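Local coordinates for GTPase activator-like protein (Chaetomium thermophilum, PDB 5HIU) that is TSC2, which as a whole probably acts as a GTPase activator and is represented here by its largely helical N-terminal part, at residues Lys113-Gln118 with Asn148-Ala153; Pro141-Trp146 with Ser185-Leu190. All coordinates share one frame; numbering follows the deposited sequence.

Contact 1: residues Lys113-Gln118 with Asn148-Ala153; sequences KDFCYQ and NQAYRA
Phe115 reaches from the start of helix 115-126 to the flank of helix 139-163, where its ring settles against Ala150 and Gln149. The buried part is the pairing of Phe115 with Ala150: atom CE2 of Phe115 lies 4.0 Å from CB of Ala150, both residues being shielded from solvent. With CG anti to the backbone N (chi1 -173°), the phenyl group is carried straight across the gap, so that one aromatic side chain bridges backbones whose nearest CA atoms, those of Phe115 and Ala150, are still 8.5 Å apart. The ring meets the helix surface through the Ala150 methyl.

Atoms CD1 and CE1, on the other side of the ring, have a looser, solvent-exposed partner. The chain of Gln149 leaves its helix with CG anti to the carbonyl carbon (chi1 -82°) and runs on extended, bringing OE1 obliquely to 4.0 Å from both CD1 and CE1 of Phe115. The amide is turned 53° from the ring plane, and the contact amounts to van der Waals touching by an exposed polar group. Together the two segments bury only 108 Å², as expected of a junction carried by a single ring.

One turn earlier on helix 139-163, Trp146 meets Phe115 edge-to-face. Helix 179-198 closes another side, with Asn183 against Phe115 and Leu184 against Ala150, whereas Tyr117 and Gln118 turn to Trp82 of helix 75-89, and Tyr151 packs on Ile217 of helix 204-219.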
# COMPACT_ATOMS: atom_id res chain seq x y z
N LYS A 113 5.46 26.57 -3.21
CA LYS A 113 5.91 26.73 -1.83
C LYS A 113 4.77 26.67 -0.81
O LYS A 113 5.03 26.44 0.36
CB LYS A 113 6.63 28.06 -1.66
CG LYS A 113 7.86 28.22 -2.53
CD LYS A 113 8.36 29.66 -2.50
CE LYS A 113 8.77 30.08 -1.09
NZ LYS A 113 9.79 31.17 -1.12
N ASP A 114 3.53 26.87 -1.25
CA ASP A 114 2.37 26.91 -0.37
C ASP A 114 1.64 25.57 -0.21
O ASP A 114 0.61 25.50 0.44
CB ASP A 114 1.37 27.95 -0.87
CG ASP A 114 1.93 29.35 -0.87
OD1 ASP A 114 3.07 29.57 -0.41
OD2 ASP A 114 1.22 30.25 -1.35
N PHE A 115 2.15 24.49 -0.76
CA PHE A 115 1.41 23.25 -0.69
C PHE A 115 1.05 22.84 0.76
O PHE A 115 -0.01 22.28 1.00
CB PHE A 115 2.19 22.14 -1.41
CG PHE A 115 1.44 20.84 -1.53
CD1 PHE A 115 0.36 20.73 -2.39
CD2 PHE A 115 1.83 19.73 -0.80
CE1 PHE A 115 -0.32 19.53 -2.52
CE2 PHE A 115 1.17 18.54 -0.93
CZ PHE A 115 0.08 18.43 -1.78
N CYS A 116 1.94 23.10 1.71
CA CYS A 116 1.69 22.70 3.09
C CYS A 116 0.39 23.37 3.55
O CYS A 116 -0.49 22.71 4.10
CB CYS A 116 2.87 23.03 4.00
SG CYS A 116 3.33 24.78 4.07
N TYR A 117 0.24 24.65 3.24
CA TYR A 117 -0.97 25.38 3.58
C TYR A 117 -2.24 24.82 2.92
O TYR A 117 -3.29 24.71 3.57
CB TYR A 117 -0.79 26.84 3.20
CG TYR A 117 0.16 27.61 4.11
CD1 TYR A 117 -0.17 27.84 5.44
CD2 TYR A 117 1.36 28.12 3.64
CE1 TYR A 117 0.67 28.53 6.28
CE2 TYR A 117 2.21 28.84 4.48
CZ TYR A 117 1.85 29.04 5.80
OH TYR A 117 2.67 29.74 6.66
N GLN A 118 -2.15 24.46 1.64
CA GLN A 118 -3.29 23.87 0.93
C GLN A 118 -3.76 22.58 1.59
O GLN A 118 -4.95 22.41 1.84
CB GLN A 118 -2.92 23.53 -0.49
CG GLN A 118 -2.40 24.67 -1.30
CD GLN A 118 -2.53 24.36 -2.75
OE1 GLN A 118 -1.60 23.85 -3.35
NE2 GLN A 118 -3.70 24.61 -3.30
N ASN A 148 0.55 12.79 -6.91
CA ASN A 148 1.56 12.86 -7.94
C ASN A 148 2.49 14.01 -7.59
O ASN A 148 3.69 13.82 -7.42
CB ASN A 148 0.90 13.05 -9.30
CG ASN A 148 1.86 12.91 -10.47
OD1 ASN A 148 2.75 12.06 -10.49
ND2 ASN A 148 1.66 13.73 -11.47
N GLN A 149 1.93 15.21 -7.43
CA GLN A 149 2.71 16.37 -7.06
C GLN A 149 3.55 16.04 -5.86
O GLN A 149 4.78 16.22 -5.89
CB GLN A 149 1.82 17.55 -6.71
CG GLN A 149 1.29 18.35 -7.89
CD GLN A 149 0.57 19.62 -7.44
OE1 GLN A 149 0.81 20.17 -6.34
NE2 GLN A 149 -0.34 20.10 -8.30
N ALA A 150 2.91 15.55 -4.80
CA ALA A 150 3.58 15.48 -3.50
C ALA A 150 4.72 14.49 -3.54
O ALA A 150 5.84 14.77 -3.08
CB ALA A 150 2.62 15.13 -2.38
N TYR A 151 4.45 13.34 -4.11
CA TYR A 151 5.50 12.36 -4.27
C TYR A 151 6.66 12.92 -5.11
O TYR A 151 7.80 12.93 -4.65
CB TYR A 151 4.97 11.07 -4.87
CG TYR A 151 6.12 10.15 -5.10
CD1 TYR A 151 6.80 9.62 -4.03
CD2 TYR A 151 6.57 9.87 -6.39
CE1 TYR A 151 7.87 8.78 -4.21
CE2 TYR A 151 7.65 9.04 -6.59
CZ TYR A 151 8.29 8.49 -5.50
OH TYR A 151 9.38 7.68 -5.68
N ARG A 152 6.36 13.41 -6.32
CA ARG A 152 7.38 14.03 -7.19
C ARG A 152 8.31 14.96 -6.41
O ARG A 152 9.53 14.88 -6.54
CB ARG A 152 6.73 14.80 -8.34
CG ARG A 152 7.67 15.14 -9.49
CD ARG A 152 6.93 15.31 -10.82
NE ARG A 152 6.20 14.09 -11.19
CZ ARG A 152 6.51 13.26 -12.19
NH1 ARG A 152 7.54 13.50 -13.00
NH2 ARG A 152 5.75 12.18 -12.41
N ALA A 153 7.73 15.82 -5.58
CA ALA A 153 8.51 16.79 -4.81
C ALA A 153 9.30 16.15 -3.67
O ALA A 153 10.30 16.70 -3.22
CB ALA A 153 7.61 17.88 -4.26

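Contact 2: residues Pro141-Trp146 with Ser185-Leu190; sequences PLLTLW and SQLFAL
Leu187 is the main bump of this interface, pushing its forked end from helix 179-198 into the hollow between Leu143 and Trp146 on helix 139-163. Its CG stands anti to the backbone N (chi1 177°), which directs it toward the other helix; beyond it the two methyls take different partners. CD2 drops onto the backbone of the opposite helix, 3.4 Å from the carbonyl O of Trp146 and 4.0 Å from CB of Trp146. CD1 takes the indole instead: it lies at the ring's edge, near its plane, 4.1 Å from CE3 of Trp146, and the leucine and tryptophan side chains cross at about a right angle.

The two helices run roughly antiparallel: the axes of the two segments approach to 10.7 Å, with 155° between their directions, an arrangement common between neighbouring helices in alpha-solenoids such as this chain of helices without strands appears to form. At that spacing, side chains must do the bridging, and residues three apart on each helix supply them.

Leu143 answers in the reverse sense. The start of its side chain does not aim at the other helix, yet its end comes nearer, and CD2 fits into the notch between Leu187 and Leu190, 4.3 Å from CD1 of Leu187 and 4.0 Å from CD2 of Leu190. The Leu143 and Leu190 side chains also cross nearly perpendicularly, meeting through these methyls. On one face of the indole of Trp146, CD2 of Leu142 sits 3.8 Å above the plane, displaced toward the rim. Leu122 of helix 115-126 touches both Leu142 and Trp146, while Phe188 turns to Ala229 and Cys230 of helix 224-240.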
# COMPACT_ATOMS: atom_id res chain seq x y z
N PRO A 141 -10.35 13.06 -7.26
CA PRO A 141 -9.46 13.48 -8.33
C PRO A 141 -8.42 14.48 -7.88
O PRO A 141 -7.31 14.48 -8.40
CB PRO A 141 -10.41 14.13 -9.33
CG PRO A 141 -11.69 13.37 -9.17
CD PRO A 141 -11.77 13.11 -7.69
N LEU A 142 -8.79 15.33 -6.92
CA LEU A 142 -7.86 16.30 -6.40
C LEU A 142 -6.77 15.59 -5.61
O LEU A 142 -5.58 15.89 -5.81
CB LEU A 142 -8.55 17.32 -5.52
CG LEU A 142 -7.51 18.24 -4.87
CD1 LEU A 142 -7.11 19.32 -5.84
CD2 LEU A 142 -8.01 18.81 -3.55
N LEU A 143 -7.15 14.67 -4.72
CA LEU A 143 -6.16 13.92 -3.93
C LEU A 143 -5.18 13.19 -4.82
O LEU A 143 -3.97 13.18 -4.58
CB LEU A 143 -6.82 12.90 -3.01
CG LEU A 143 -7.75 13.47 -1.94
CD1 LEU A 143 -8.47 12.32 -1.26
CD2 LEU A 143 -7.03 14.35 -0.94
N THR A 144 -5.71 12.56 -5.85
CA THR A 144 -4.88 11.82 -6.77
C THR A 144 -3.90 12.75 -7.45
O THR A 144 -2.74 12.40 -7.66
CB THR A 144 -5.74 11.11 -7.82
OG1 THR A 144 -6.58 10.16 -7.14
CG2 THR A 144 -4.87 10.42 -8.88
N LEU A 145 -4.35 13.94 -7.78
CA LEU A 145 -3.48 14.92 -8.41
C LEU A 145 -2.35 15.27 -7.44
O LEU A 145 -1.16 15.13 -7.74
CB LEU A 145 -4.30 16.14 -8.76
CG LEU A 145 -3.62 17.31 -9.46
CD1 LEU A 145 -2.57 16.85 -10.46
CD2 LEU A 145 -4.71 18.17 -10.12
N TRP A 146 -2.74 15.67 -6.25
CA TRP A 146 -1.80 16.05 -5.22
C TRP A 146 -0.79 14.95 -4.84
O TRP A 146 0.32 15.26 -4.43
CB TRP A 146 -2.60 16.46 -3.98
CG TRP A 146 -3.15 17.83 -4.08
CD1 TRP A 146 -3.16 18.65 -5.16
CD2 TRP A 146 -3.78 18.54 -3.03
NE1 TRP A 146 -3.76 19.84 -4.84
CE2 TRP A 146 -4.14 19.80 -3.53
CE3 TRP A 146 -4.07 18.24 -1.70
CZ2 TRP A 146 -4.78 20.74 -2.77
CZ3 TRP A 146 -4.71 19.18 -0.95
CH2 TRP A 146 -5.06 20.42 -1.48
N SER A 185 3.57 12.46 3.88
CA SER A 185 2.92 11.68 4.92
C SER A 185 1.54 12.17 5.19
O SER A 185 0.62 11.40 5.28
CB SER A 185 3.69 11.75 6.21
OG SER A 185 4.96 11.25 5.97
N GLN A 186 1.42 13.48 5.34
CA GLN A 186 0.20 14.06 5.81
C GLN A 186 -0.90 13.90 4.77
O GLN A 186 -2.08 13.70 5.13
CB GLN A 186 0.41 15.52 6.14
CG GLN A 186 -0.82 16.11 6.77
CD GLN A 186 -0.57 17.46 7.38
OE1 GLN A 186 0.52 18.01 7.26
NE2 GLN A 186 -1.58 18.00 8.04
N LEU A 187 -0.51 13.94 3.50
CA LEU A 187 -1.42 13.68 2.42
C LEU A 187 -1.89 12.21 2.39
O LEU A 187 -3.09 11.95 2.23
CB LEU A 187 -0.75 14.08 1.09
CG LEU A 187 -1.51 13.83 -0.20
CD1 LEU A 187 -2.83 14.58 -0.28
CD2 LEU A 187 -0.62 14.25 -1.35
N PHE A 188 -0.96 11.27 2.53
CA PHE A 188 -1.32 9.85 2.63
C PHE A 188 -2.32 9.68 3.78
O PHE A 188 -3.36 9.03 3.62
CB PHE A 188 -0.11 8.95 2.97
CG PHE A 188 0.77 8.59 1.80
CD1 PHE A 188 0.26 7.99 0.69
CD2 PHE A 188 2.15 8.81 1.86
CE1 PHE A 188 1.08 7.64 -0.36
CE2 PHE A 188 2.98 8.46 0.81
CZ PHE A 188 2.44 7.89 -0.30
N ALA A 189 -2.02 10.26 4.93
CA ALA A 189 -2.97 10.21 6.04
C ALA A 189 -4.34 10.74 5.57
O ALA A 189 -5.35 10.11 5.84
CB ALA A 189 -2.48 11.01 7.25
N LEU A 190 -4.35 11.84 4.83
CA LEU A 190 -5.61 12.43 4.38
C LEU A 190 -6.35 11.54 3.41
O LEU A 190 -7.56 11.49 3.42
CB LEU A 190 -5.38 13.79 3.72
CG LEU A 190 -6.61 14.63 3.42
CD1 LEU A 190 -7.33 15.00 4.70
CD2 LEU A 190 -6.21 15.89 2.68

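The centres of the two contacts lie 9 Å apart, joined through helix 139-163, which gives Pro141-Trp146 to contact 2 and, after a single intervening residue, Asn148-Ala153 to contact 1. Along the chain the segments alternate: helix 115-126 comes first, then both portions of helix 139-163, then helix 179-198. The contacts also touch directly, with CB of Ala150 3.5 Å from CD2 of Leu187, and CZ of Phe115 4.3 Å from that same CD2. Helix 139-163 thus has partners from both earlier and later in the sequence, and three successive helices pack together through a shared, largely apolar cluster within the N-terminal part of TSC2.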